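Local coordinates for protein rhamnogalacturonan endolyase YesW (Bacillus subtilis, PDB 2ZUX) that cleaves the rhamnogalacturonan backbone of plant cell-wall pectin by endo-type elimination, releasing oligosaccharide products and requiring calcium or manganese for activity, at residues Leu8-Val13 with Gly29-Ser34; Gly19-Ser24 with Ser65-Arg70; Leu231-Gly236 with Tyr297-Gly302; Leu393-Ala398 with Lys402-Val407. One frame throughout, in Å; residues are numbered along the deposited sequence.

Contact 1 (Leu8-Val13 with Gly29-Ser34); sequences LNRGLV and GTENAS
With CG of Arg-10 opposite its backbone N (chi1 -172°) and the chain bent at both of the next two torsions, the guanidinium is carried over to Glu-31. That residue has its CG beside the backbone N (chi1 -62°) and a stretched chain beyond it, and the two side chains come from opposite directions and meet through their charged ends. The grip is end-on and uses two nitrogens: NH1 of Arg-10 gives its N-H to OE1 of Glu-31 at 2.9 Å, and NH2 of Arg-10 reaches OE2 of Glu-31 at 2.8 Å. Both bonds are nearly straight. The carboxylate lies at the edge of the guanidinium, in or close to its plane, and each oxygen is approached on its syn side; the two groups are twisted by 25°, so the nitrogens sit somewhat off the carboxylate plane. Second partners probably help to hold both groups in place, since NH1 of Arg-10 also donates to the backbone O of Arg-26, while OE1 of Glu-31 also accepts from the backbone N of Leu-28. Phe-37 and Ala-71 pack against both side chains. Arg-10 is the middle residue of an Asx turn, in which OD1 of Asn-9 accepts the N-H of Gly-11 at 2.9 Å. The pair is a classic bidentate arginine-carboxylate salt bridge, here joining two loops of the N-terminal beta-sheet domain.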
loop_
_atom_site.group_PDB
_atom_site.type_symbol
_atom_site.label_atom_id
_atom_site.label_comp_id
_atom_site.label_asym_id
_atom_site.label_seq_id
_atom_site.Cartn_x
_atom_site.Cartn_y
_atom_site.Cartn_z
ATOM N N LEU A 8 11.259 7.670 -12.449
ATOM C CA LEU A 8 9.942 8.264 -12.626
ATOM C C LEU A 8 10.017 9.463 -13.545
ATOM O O LEU A 8 11.020 10.191 -13.558
ATOM C CB LEU A 8 9.340 8.661 -11.268
ATOM C CG LEU A 8 8.979 7.500 -10.325
ATOM C CD1 LEU A 8 8.451 8.025 -8.997
ATOM C CD2 LEU A 8 7.979 6.515 -10.943
ATOM N N ASN A 9 8.960 9.665 -14.327
ATOM C CA ASN A 9 8.867 10.873 -15.136
ATOM C C ASN A 9 8.438 12.048 -14.246
ATOM O O ASN A 9 8.386 11.915 -13.023
ATOM C CB ASN A 9 7.996 10.657 -16.393
ATOM C CG ASN A 9 6.497 10.598 -16.101
ATOM O OD1 ASN A 9 6.042 10.846 -14.979
ATOM N ND2 ASN A 9 5.718 10.284 -17.137
ATOM N N ARG A 10 8.134 13.194 -14.836
ATOM C CA ARG A 10 7.861 14.385 -14.042
ATOM C C ARG A 10 6.549 14.283 -13.255
ATOM O O ARG A 10 6.336 15.030 -12.295
ATOM C CB ARG A 10 7.884 15.619 -14.951
ATOM C CG ARG A 10 7.804 16.971 -14.247
ATOM C CD ARG A 10 8.801 17.096 -13.101
ATOM N NE ARG A 10 10.186 17.070 -13.560
ATOM C CZ ARG A 10 11.251 17.030 -12.762
ATOM N NH1 ARG A 10 11.104 16.998 -11.442
ATOM N NH2 ARG A 10 12.471 17.030 -13.285
ATOM N N GLY A 11 5.681 13.354 -13.650
ATOM C CA GLY A 11 4.381 13.192 -13.000
ATOM C C GLY A 11 3.510 14.427 -13.141
ATOM O O GLY A 11 2.644 14.688 -12.311
ATOM N N LEU A 12 3.742 15.201 -14.199
ATOM C CA LEU A 12 3.027 16.453 -14.407
ATOM C C LEU A 12 1.526 16.214 -14.570
ATOM O O LEU A 12 1.115 15.332 -15.325
ATOM C CB LEU A 12 3.602 17.203 -15.620
ATOM C CG LEU A 12 3.040 18.593 -15.911
ATOM C CD1 LEU A 12 3.349 19.551 -14.777
ATOM C CD2 LEU A 12 3.629 19.111 -17.215
ATOM N N VAL A 13 0.728 16.991 -13.844
ATOM C CA VAL A 13 -0.729 16.925 -13.924
ATOM C C VAL A 13 -1.292 18.348 -13.945
ATOM O O VAL A 13 -0.733 19.251 -13.317
ATOM C CB VAL A 13 -1.328 16.072 -12.753
ATOM C CG1 VAL A 13 -1.248 16.801 -11.419
ATOM C CG2 VAL A 13 -2.762 15.666 -13.047
ATOM N N GLY A 29 13.660 12.174 -6.445
ATOM C CA GLY A 29 14.693 11.803 -5.470
ATOM C C GLY A 29 16.113 11.971 -5.969
ATOM O O GLY A 29 17.060 11.957 -5.178
ATOM N N THR A 30 16.256 12.113 -7.282
ATOM C CA THR A 30 17.556 12.316 -7.917
ATOM C C THR A 30 17.926 13.799 -8.005
ATOM O O THR A 30 19.026 14.142 -8.464
ATOM C CB THR A 30 17.572 11.715 -9.335
ATOM O OG1 THR A 30 16.472 12.245 -10.080
ATOM C CG2 THR A 30 17.476 10.189 -9.284
ATOM N N GLU A 31 17.028 14.674 -7.554
ATOM C CA GLU A 31 17.232 16.117 -7.672
ATOM C C GLU A 31 17.677 16.747 -6.358
ATOM O O GLU A 31 17.232 16.348 -5.280
ATOM C CB GLU A 31 15.967 16.793 -8.221
ATOM C CG GLU A 31 15.621 16.309 -9.621
ATOM C CD GLU A 31 14.348 16.911 -10.193
ATOM O OE1 GLU A 31 13.290 16.890 -9.529
ATOM O OE2 GLU A 31 14.395 17.382 -11.346
ATOM N N ASN A 32 18.576 17.723 -6.471
ATOM C CA ASN A 32 19.096 18.474 -5.329
ATOM C C ASN A 32 18.147 19.586 -4.888
ATOM O O ASN A 32 17.266 19.996 -5.647
ATOM C CB ASN A 32 20.464 19.079 -5.675
ATOM C CG ASN A 32 21.572 18.038 -5.732
ATOM O OD1 ASN A 32 21.534 17.024 -5.031
ATOM N ND2 ASN A 32 22.579 18.297 -6.559
ATOM N N ALA A 33 18.352 20.086 -3.670
ATOM C CA ALA A 33 17.553 21.179 -3.122
ATOM C C ALA A 33 17.639 22.453 -3.959
ATOM O O ALA A 33 16.748 23.292 -3.906
ATOM C CB ALA A 33 17.969 21.468 -1.682
ATOM N N SER A 34 18.713 22.593 -4.731
ATOM C CA SER A 34 18.933 23.795 -5.529
ATOM C C SER A 34 18.169 23.815 -6.855
ATOM O O SER A 34 18.202 24.812 -7.578
ATOM C CB SER A 34 20.428 23.994 -5.783
ATOM O OG SER A 34 20.982 22.867 -6.432
#

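Contact 2 (Gly19-Ser24 with Ser65-Arg70); sequences GGIFVS and STYTVR
Tyr-67 lies across Ile-21 and Val-23, its ring reaching from strand 66-73 to strand 20-24. From CB, CG is set opposite the carbonyl carbon (chi1 -67°), which projects the ring toward the other strand. Along one edge of the ring, CD1 and CE1 both lie 4.0 Å from CG2 of Val-23; this methyl sits over the face, displaced toward the rim, in a CH-pi contact 4.1 Å from the ring centroid. Along the other edge, but on the same side of the ring plane, CE2 of Tyr-67 meets CG2 of Ile-21 at 3.7 Å, the methyl coming in obliquely. At the tip, OH of Tyr-67 packs 3.4 Å from CB of Ile-21 and just as close to CG1, and is hydrogen-bonded to OD2 of Asp-58. A leucine in place of Tyr-67 would probably leave the Val-23 methyl without an aromatic face and the Asp-58 carboxylate without its hydroxyl partner, with a gap beside Ile-21. The two strands are not neighbours in their mixed sheet, which must curl to bring them face to face around a sandwich-like core that includes Ala-14 and Val-86, consistent with the E-set assignment of this domain.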
loop_
_atom_site.group_PDB
_atom_site.type_symbol
_atom_site.label_atom_id
_atom_site.label_comp_id
_atom_site.label_asym_id
_atom_site.label_seq_id
_atom_site.Cartn_x
_atom_site.Cartn_y
_atom_site.Cartn_z
ATOM N N GLY A 19 -10.635 28.747 -10.288
ATOM C CA GLY A 19 -9.621 29.800 -10.181
ATOM C C GLY A 19 -8.497 29.698 -11.197
ATOM O O GLY A 19 -7.488 30.404 -11.090
ATOM N N GLY A 20 -8.673 28.833 -12.188
ATOM C CA GLY A 20 -7.656 28.596 -13.204
ATOM C C GLY A 20 -7.203 27.149 -13.224
ATOM O O GLY A 20 -7.840 26.277 -12.625
ATOM N N ILE A 21 -6.106 26.889 -13.923
ATOM C CA ILE A 21 -5.596 25.532 -14.061
ATOM C C ILE A 21 -4.578 25.244 -12.960
ATOM O O ILE A 21 -3.547 25.910 -12.868
ATOM C CB ILE A 21 -4.968 25.298 -15.456
ATOM C CG1 ILE A 21 -5.935 25.733 -16.573
ATOM C CG2 ILE A 21 -4.511 23.846 -15.619
ATOM C CD1 ILE A 21 -7.309 25.061 -16.546
ATOM N N PHE A 22 -4.895 24.275 -12.106
ATOM C CA PHE A 22 -3.957 23.827 -11.084
ATOM C C PHE A 22 -2.987 22.823 -11.684
ATOM O O PHE A 22 -3.398 21.812 -12.243
ATOM C CB PHE A 22 -4.695 23.217 -9.893
ATOM C CG PHE A 22 -3.780 22.722 -8.815
ATOM C CD1 PHE A 22 -3.379 23.562 -7.785
ATOM C CD2 PHE A 22 -3.302 21.417 -8.842
ATOM C CE1 PHE A 22 -2.520 23.096 -6.788
ATOM C CE2 PHE A 22 -2.445 20.958 -7.852
ATOM C CZ PHE A 22 -2.058 21.799 -6.831
ATOM N N VAL A 23 -1.696 23.114 -11.550
ATOM C CA VAL A 23 -0.636 22.275 -12.104
ATOM C C VAL A 23 0.256 21.797 -10.958
ATOM O O VAL A 23 0.654 22.591 -10.112
ATOM C CB VAL A 23 0.220 23.062 -13.149
ATOM C CG1 VAL A 23 1.268 22.182 -13.787
ATOM C CG2 VAL A 23 -0.670 23.689 -14.235
ATOM N N SER A 24 0.556 20.503 -10.909
ATOM C CA SER A 24 1.537 20.007 -9.937
ATOM C C SER A 24 2.388 18.905 -10.540
ATOM O O SER A 24 2.031 18.291 -11.552
ATOM C CB SER A 24 0.912 19.614 -8.581
ATOM O OG SER A 24 0.398 18.288 -8.575
ATOM N N SER A 65 -5.625 23.726 -23.053
ATOM C CA SER A 65 -4.196 23.988 -22.846
ATOM C C SER A 65 -3.385 22.717 -22.578
ATOM O O SER A 65 -3.916 21.726 -22.073
ATOM C CB SER A 65 -3.996 24.978 -21.696
ATOM O OG SER A 65 -4.661 26.206 -21.945
ATOM N N THR A 66 -2.105 22.742 -22.940
ATOM C CA THR A 66 -1.179 21.678 -22.554
ATOM C C THR A 66 0.010 22.290 -21.827
ATOM O O THR A 66 0.400 23.434 -22.097
ATOM C CB THR A 66 -0.686 20.819 -23.746
ATOM O OG1 THR A 66 0.120 21.616 -24.618
ATOM C CG2 THR A 66 -1.856 20.227 -24.533
ATOM N N TYR A 67 0.579 21.525 -20.903
ATOM C CA TYR A 67 1.645 22.024 -20.045
ATOM C C TYR A 67 2.889 21.162 -20.097
ATOM O O TYR A 67 2.816 19.952 -20.315
ATOM C CB TYR A 67 1.144 22.126 -18.599
ATOM C CG TYR A 67 0.079 23.178 -18.418
ATOM C CD1 TYR A 67 0.410 24.466 -18.002
ATOM C CD2 TYR A 67 -1.261 22.893 -18.691
ATOM C CE1 TYR A 67 -0.564 25.440 -17.850
ATOM C CE2 TYR A 67 -2.240 23.854 -18.545
ATOM C CZ TYR A 67 -1.886 25.126 -18.127
ATOM O OH TYR A 67 -2.859 26.077 -17.978
ATOM N N THR A 68 4.036 21.815 -19.917
ATOM C CA THR A 68 5.303 21.149 -19.676
ATOM C C THR A 68 5.997 21.905 -18.554
ATOM O O THR A 68 5.664 23.058 -18.267
ATOM C CB THR A 68 6.219 21.129 -20.921
ATOM O OG1 THR A 68 6.385 22.464 -21.419
ATOM C CG2 THR A 68 5.640 20.234 -22.019
ATOM N N VAL A 69 6.941 21.230 -17.912
ATOM C CA VAL A 69 7.805 21.849 -16.925
ATOM C C VAL A 69 9.254 21.586 -17.319
ATOM O O VAL A 69 9.567 20.539 -17.888
ATOM C CB VAL A 69 7.478 21.338 -15.494
ATOM C CG1 VAL A 69 8.631 21.591 -14.526
ATOM C CG2 VAL A 69 6.194 21.989 -14.988
ATOM N N ARG A 70 10.125 22.554 -17.047
ATOM C CA ARG A 70 11.554 22.388 -17.267
ATOM C C ARG A 70 12.277 22.656 -15.959
ATOM O O ARG A 70 12.075 23.707 -15.341
ATOM C CB ARG A 70 12.060 23.345 -18.355
ATOM C CG ARG A 70 11.383 23.164 -19.707
ATOM C CD ARG A 70 12.019 24.038 -20.781
ATOM N NE ARG A 70 11.096 24.256 -21.893
ATOM C CZ ARG A 70 11.211 25.219 -22.806
ATOM N NH1 ARG A 70 12.221 26.081 -22.757
ATOM N NH2 ARG A 70 10.307 25.320 -23.773
#

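Contact 3 (Leu231-Gly236 with Tyr297-Gly302); sequences LTVFQG and YNFRDG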
loop_
_atom_site.group_PDB
_atom_site.type_symbol
_atom_site.label_atom_id
_atom_site.label_comp_id
_atom_site.label_asym_id
_atom_site.label_seq_id
_atom_site.Cartn_x
_atom_site.Cartn_y
_atom_site.Cartn_z
ATOM N N LEU A 231 4.057 -20.437 -6.361
ATOM C CA LEU A 231 4.398 -19.019 -6.345
ATOM C C LEU A 231 4.820 -18.662 -7.760
ATOM O O LEU A 231 5.715 -19.310 -8.308
ATOM C CB LEU A 231 5.548 -18.756 -5.371
ATOM C CG LEU A 231 6.029 -17.305 -5.279
ATOM C CD1 LEU A 231 4.905 -16.366 -4.808
ATOM C CD2 LEU A 231 7.229 -17.206 -4.356
ATOM N N THR A 232 4.168 -17.659 -8.354
ATOM C CA THR A 232 4.481 -17.244 -9.724
ATOM C C THR A 232 4.884 -15.783 -9.779
ATOM O O THR A 232 4.288 -14.927 -9.112
ATOM C CB THR A 232 3.280 -17.475 -10.666
ATOM O OG1 THR A 232 2.920 -18.863 -10.637
ATOM C CG2 THR A 232 3.626 -17.099 -12.103
ATOM N N VAL A 233 5.908 -15.517 -10.583
ATOM C CA VAL A 233 6.249 -14.161 -10.988
ATOM C C VAL A 233 5.764 -14.000 -12.428
ATOM O O VAL A 233 6.144 -14.785 -13.310
ATOM C CB VAL A 233 7.765 -13.894 -10.906
ATOM C CG1 VAL A 233 8.092 -12.466 -11.323
ATOM C CG2 VAL A 233 8.290 -14.171 -9.504
ATOM N N PHE A 234 4.916 -12.998 -12.658
ATOM C CA PHE A 234 4.356 -12.694 -13.969
ATOM C C PHE A 234 5.008 -11.433 -14.521
ATOM O O PHE A 234 5.280 -10.481 -13.779
ATOM C CB PHE A 234 2.849 -12.426 -13.873
ATOM C CG PHE A 234 2.017 -13.599 -13.401
ATOM C CD1 PHE A 234 1.532 -14.537 -14.309
ATOM C CD2 PHE A 234 1.672 -13.726 -12.060
ATOM C CE1 PHE A 234 0.730 -15.593 -13.889
ATOM C CE2 PHE A 234 0.876 -14.781 -11.630
ATOM C CZ PHE A 234 0.403 -15.719 -12.542
ATOM N N GLN A 235 5.215 -11.407 -15.833
ATOM C CA GLN A 235 5.729 -10.233 -16.520
ATOM C C GLN A 235 4.713 -9.101 -16.408
ATOM O O GLN A 235 3.532 -9.296 -16.681
ATOM C CB GLN A 235 5.996 -10.580 -17.988
ATOM C CG GLN A 235 6.663 -9.472 -18.780
ATOM C CD GLN A 235 7.069 -9.926 -20.164
ATOM O OE1 GLN A 235 6.293 -10.560 -20.878
ATOM N NE2 GLN A 235 8.296 -9.606 -20.548
ATOM N N GLY A 236 5.166 -7.922 -15.990
ATOM C CA GLY A 236 4.252 -6.811 -15.757
ATOM C C GLY A 236 3.516 -6.310 -16.984
ATOM O O GLY A 236 2.364 -5.900 -16.894
ATOM N N TYR A 297 12.301 -14.474 -0.821
ATOM C CA TYR A 297 12.758 -14.859 -2.151
ATOM C C TYR A 297 13.401 -13.686 -2.870
ATOM O O TYR A 297 13.061 -12.530 -2.617
ATOM C CB TYR A 297 11.579 -15.295 -3.025
ATOM C CG TYR A 297 10.717 -16.416 -2.500
ATOM C CD1 TYR A 297 10.910 -17.718 -2.939
ATOM C CD2 TYR A 297 9.678 -16.167 -1.598
ATOM C CE1 TYR A 297 10.105 -18.752 -2.484
ATOM C CE2 TYR A 297 8.866 -17.196 -1.142
ATOM C CZ TYR A 297 9.089 -18.487 -1.591
ATOM O OH TYR A 297 8.280 -19.505 -1.146
ATOM N N ASN A 298 14.306 -13.997 -3.797
ATOM C CA ASN A 298 14.727 -13.041 -4.807
ATOM C C ASN A 298 14.240 -13.473 -6.178
ATOM O O ASN A 298 14.094 -14.669 -6.446
ATOM C CB ASN A 298 16.255 -12.885 -4.817
ATOM C CG ASN A 298 16.738 -11.914 -3.774
ATOM O OD1 ASN A 298 15.977 -11.073 -3.305
ATOM N ND2 ASN A 298 18.012 -12.013 -3.408
ATOM N N PHE A 299 13.952 -12.495 -7.031
ATOM C CA PHE A 299 13.770 -12.752 -8.450
ATOM C C PHE A 299 14.757 -11.868 -9.191
ATOM O O PHE A 299 14.574 -10.658 -9.295
ATOM C CB PHE A 299 12.332 -12.497 -8.918
ATOM C CG PHE A 299 12.153 -12.672 -10.399
ATOM C CD1 PHE A 299 12.202 -13.943 -10.974
ATOM C CD2 PHE A 299 11.966 -11.572 -11.227
ATOM C CE1 PHE A 299 12.062 -14.111 -12.352
ATOM C CE2 PHE A 299 11.826 -11.735 -12.609
ATOM C CZ PHE A 299 11.869 -13.008 -13.164
ATOM N N ARG A 300 15.837 -12.488 -9.657
ATOM C CA ARG A 300 16.955 -11.778 -10.258
ATOM C C ARG A 300 17.581 -12.688 -11.295
ATOM O O ARG A 300 17.579 -13.906 -11.130
ATOM C CB ARG A 300 17.994 -11.414 -9.191
ATOM C CG ARG A 300 17.479 -10.439 -8.128
ATOM C CD ARG A 300 18.470 -10.202 -7.007
ATOM N NE ARG A 300 17.800 -9.529 -5.894
ATOM C CZ ARG A 300 18.415 -9.025 -4.828
ATOM N NH1 ARG A 300 19.741 -9.080 -4.728
ATOM N NH2 ARG A 300 17.708 -8.448 -3.862
ATOM N N ASP A 301 18.098 -12.095 -12.368
ATOM C CA ASP A 301 18.794 -12.855 -13.422
ATOM C C ASP A 301 17.918 -13.982 -13.974
ATOM O O ASP A 301 18.411 -15.072 -14.290
ATOM C CB ASP A 301 20.123 -13.420 -12.894
ATOM C CG ASP A 301 20.896 -12.418 -12.055
ATOM O OD1 ASP A 301 21.332 -11.383 -12.604
ATOM O OD2 ASP A 301 21.064 -12.664 -10.838
ATOM N N GLY A 302 16.616 -13.718 -14.064
ATOM C CA GLY A 302 15.653 -14.677 -14.586
ATOM C C GLY A 302 15.320 -15.850 -13.684
ATOM O O GLY A 302 14.601 -16.759 -14.099
#
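Leu-231 faces Tyr-297 and Val-233 faces Phe-299 between two strands that run roughly the same way, their CA atoms closing from 10.2 Å between Leu-231 and Tyr-297 to 8.1 Å between Val-233 and Phe-299. Each aliphatic residue sets a methyl on an aromatic face. CD2 of Leu-231 stands over the centre of the Tyr-297 ring, 3.5 Å from its centroid and touching CZ at 3.6 Å; the side chains come from opposite directions, the methyl landing on the ring face. The strands belong to separate antiparallel four-stranded sheets, adjacent blades of the beta-propeller, and between these two segments the blades meet through side chains. The second pair is slacker: CG1 of Val-233, opposite the backbone N (chi1 -179°), hangs 4.0 Å from the centroid of the Phe-299 ring. Met-284 lies beside both Leu-231 and Tyr-297, and Val-243 beside both Val-233 and Phe-299. OH of Tyr-297, by contrast, is hydrogen-bonded to the backbone O of Glu-248. Replacing Tyr-297 with an alanine is likely to open a gap above CD2 of Leu-231 and to deprive the Glu-248 carbonyl of its hydroxyl partner. Close to the Phe-299 and Val-233 side chains lie Asp-187 and Glu-193, two ligands of a bound calcium.

Contact 4 (Leu393-Ala398 with Lys402-Val407); sequences LSFRDA and KILWGV
Phe-395 and Trp-405 form an antiparallel hydrogen-bonded pair in a beta hairpin with a classic bulge, strand 403-407 forming one edge of a four-stranded propeller blade. In the bulge, Leu-404 and Trp-405 both face Phe-395, whose O accepts from N of Leu-404 at 2.8 Å and from N of Trp-405 at 3.2 Å. Packing is tightest on the face that carries Phe-395 and Trp-405. CG of Trp-405 stands between its backbone N and carbonyl carbon (chi1 61°), which folds the indole back over the neighbouring strand. CB of Phe-395 sits over the five-membered ring, 3.5 Å from its centroid. The phenyl ring runs nearly parallel to that ring, planes 16° apart, but is slid so far aside that NE1 of Trp-405 comes over the rim of its face. NE1 itself is hydrogen-bonded to O of Ala-439. CD1 of Leu-404 meets the phenyl edge 3.9 Å from CD2 of Phe-395, and CG of Leu-393 lies alongside CB of Val-407 at 4.0 Å. Toward the turn the contact slackens. Lys-402 is exposed and its chain leads away from the other strand, while Asp-397 sends OD2 to a salt bridge with Arg-375, a calcium-binding residue. On the face of Arg-396 and Ile-403 the side chains meet only lightly, CD1 of Ile-403 4.1 Å from CB of Arg-396, although that CB lies 3.3 Å from O of Lys-402. What ties down this end is the backbone, with N of Asp-397 hydrogen-bonded to O of Lys-402 at 2.9 Å.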
loop_
_atom_site.group_PDB
_atom_site.type_symbol
_atom_site.label_atom_id
_atom_site.label_comp_id
_atom_site.label_asym_id
_atom_site.label_seq_id
_atom_site.Cartn_x
_atom_site.Cartn_y
_atom_site.Cartn_z
ATOM N N LEU A 393 -3.833 -1.127 23.084
ATOM C CA LEU A 393 -3.065 -0.319 22.146
ATOM C C LEU A 393 -1.668 -0.185 22.710
ATOM O O LEU A 393 -1.489 0.042 23.910
ATOM C CB LEU A 393 -3.728 1.037 21.876
ATOM C CG LEU A 393 -4.337 1.847 23.021
ATOM C CD1 LEU A 393 -4.247 3.338 22.752
ATOM C CD2 LEU A 393 -5.798 1.440 23.274
ATOM N N SER A 394 -0.679 -0.367 21.844
ATOM C CA SER A 394 0.707 -0.361 22.276
ATOM C C SER A 394 1.518 0.534 21.358
ATOM O O SER A 394 1.279 0.601 20.152
ATOM C CB SER A 394 1.286 -1.780 22.325
ATOM O OG SER A 394 1.302 -2.401 21.050
ATOM N N PHE A 395 2.477 1.240 21.949
ATOM C CA PHE A 395 3.333 2.170 21.231
ATOM C C PHE A 395 4.762 1.800 21.619
ATOM O O PHE A 395 5.136 1.891 22.798
ATOM C CB PHE A 395 2.976 3.597 21.648
ATOM C CG PHE A 395 3.648 4.678 20.831
ATOM C CD1 PHE A 395 2.936 5.390 19.861
ATOM C CD2 PHE A 395 4.971 5.035 21.073
ATOM C CE1 PHE A 395 3.554 6.410 19.123
ATOM C CE2 PHE A 395 5.590 6.036 20.342
ATOM C CZ PHE A 395 4.878 6.732 19.364
ATOM N N ARG A 396 5.541 1.327 20.649
ATOM C CA ARG A 396 6.813 0.691 20.969
ATOM C C ARG A 396 7.974 1.167 20.115
ATOM O O ARG A 396 7.790 1.728 19.029
ATOM C CB ARG A 396 6.678 -0.825 20.831
ATOM C CG ARG A 396 6.727 -1.339 19.382
ATOM C CD ARG A 396 6.453 -2.815 19.373
ATOM N NE ARG A 396 6.708 -3.539 18.127
ATOM C CZ ARG A 396 5.763 -4.114 17.376
ATOM N NH1 ARG A 396 4.471 -3.970 17.656
ATOM N NH2 ARG A 396 6.112 -4.830 16.318
ATOM N N ASP A 397 9.175 0.903 20.629
ATOM C CA ASP A 397 10.408 1.053 19.883
ATOM C C ASP A 397 10.395 0.000 18.770
ATOM O O ASP A 397 10.310 -1.190 19.044
ATOM C CB ASP A 397 11.573 0.826 20.853
ATOM C CG ASP A 397 12.932 1.013 20.214
ATOM O OD1 ASP A 397 13.212 0.397 19.165
ATOM O OD2 ASP A 397 13.753 1.741 20.811
ATOM N N ALA A 398 10.473 0.441 17.513
ATOM C CA ALA A 398 10.357 -0.488 16.384
ATOM C C ALA A 398 11.470 -1.540 16.345
ATOM O O ALA A 398 11.250 -2.674 15.916
ATOM C CB ALA A 398 10.303 0.275 15.067
ATOM N N LYS A 402 10.649 -2.657 22.827
ATOM C CA LYS A 402 10.355 -2.110 24.147
ATOM C C LYS A 402 9.079 -1.288 24.073
ATOM O O LYS A 402 8.950 -0.395 23.235
ATOM C CB LYS A 402 11.509 -1.231 24.639
ATOM C CG LYS A 402 11.237 -0.526 25.977
ATOM C CD LYS A 402 12.433 0.304 26.441
ATOM C CE LYS A 402 12.185 0.970 27.794
ATOM N NZ LYS A 402 11.647 0.031 28.822
ATOM N N ILE A 403 8.137 -1.578 24.964
ATOM C CA ILE A 403 6.918 -0.787 25.047
ATOM C C ILE A 403 7.247 0.575 25.659
ATOM O O ILE A 403 7.751 0.659 26.781
ATOM C CB ILE A 403 5.813 -1.509 25.866
ATOM C CG1 ILE A 403 5.540 -2.919 25.318
ATOM C CG2 ILE A 403 4.533 -0.673 25.897
ATOM C CD1 ILE A 403 5.079 -2.979 23.869
ATOM N N LEU A 404 6.992 1.640 24.904
ATOM C CA LEU A 404 7.200 2.997 25.401
ATOM C C LEU A 404 6.007 3.414 26.241
ATOM O O LEU A 404 6.161 4.003 27.315
ATOM C CB LEU A 404 7.449 3.963 24.244
ATOM C CG LEU A 404 8.630 3.524 23.379
ATOM C CD1 LEU A 404 8.658 4.276 22.064
ATOM C CD2 LEU A 404 9.941 3.708 24.125
ATOM N N TRP A 405 4.813 3.087 25.761
ATOM C CA TRP A 405 3.592 3.228 26.541
ATOM C C TRP A 405 2.507 2.357 25.932
ATOM O O TRP A 405 2.588 1.973 24.761
ATOM C CB TRP A 405 3.141 4.689 26.655
ATOM C CG TRP A 405 2.826 5.363 25.346
ATOM C CD1 TRP A 405 3.702 6.041 24.540
ATOM C CD2 TRP A 405 1.547 5.438 24.702
ATOM N NE1 TRP A 405 3.044 6.538 23.441
ATOM C CE2 TRP A 405 1.725 6.169 23.508
ATOM C CE3 TRP A 405 0.266 4.964 25.021
ATOM C CZ2 TRP A 405 0.669 6.448 22.635
ATOM C CZ3 TRP A 405 -0.783 5.236 24.152
ATOM C CH2 TRP A 405 -0.573 5.969 22.970
ATOM N N GLY A 406 1.519 2.011 26.744
ATOM C CA GLY A 406 0.380 1.236 26.289
ATOM C C GLY A 406 -0.802 1.514 27.187
ATOM O O GLY A 406 -0.639 2.033 28.303
ATOM N N VAL A 407 -1.993 1.172 26.710
ATOM C CA VAL A 407 -3.218 1.357 27.482
ATOM C C VAL A 407 -4.044 0.071 27.447
ATOM O O VAL A 407 -4.331 -0.467 26.373
ATOM C CB VAL A 407 -4.061 2.548 26.945
ATOM C CG1 VAL A 407 -5.341 2.718 27.758
ATOM C CG2 VAL A 407 -3.250 3.845 26.968
#

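Contacts 1 and 2 belong to the N-terminal beta-sheet domain and touch, Leu-12 packing on Val-23 and on the backbone of Tyr-67; their segments alternate along the chain. Contacts 3 and 4 lie in the propeller, with centres about 37 Å apart. Contacts 2 and 3 are buried and purely side-chain mediated, both resting on methyl-to-aromatic packing, one methyl over a ring face in contact 2 and one on each of two rings in contact 3, whereas contact 1, at the surface, rests on a single charged pair between loops. Contact 4 alone has backbone bonding between its segments: partly buried, it couples neighbouring strands within one blade, while contact 3 joins two blades.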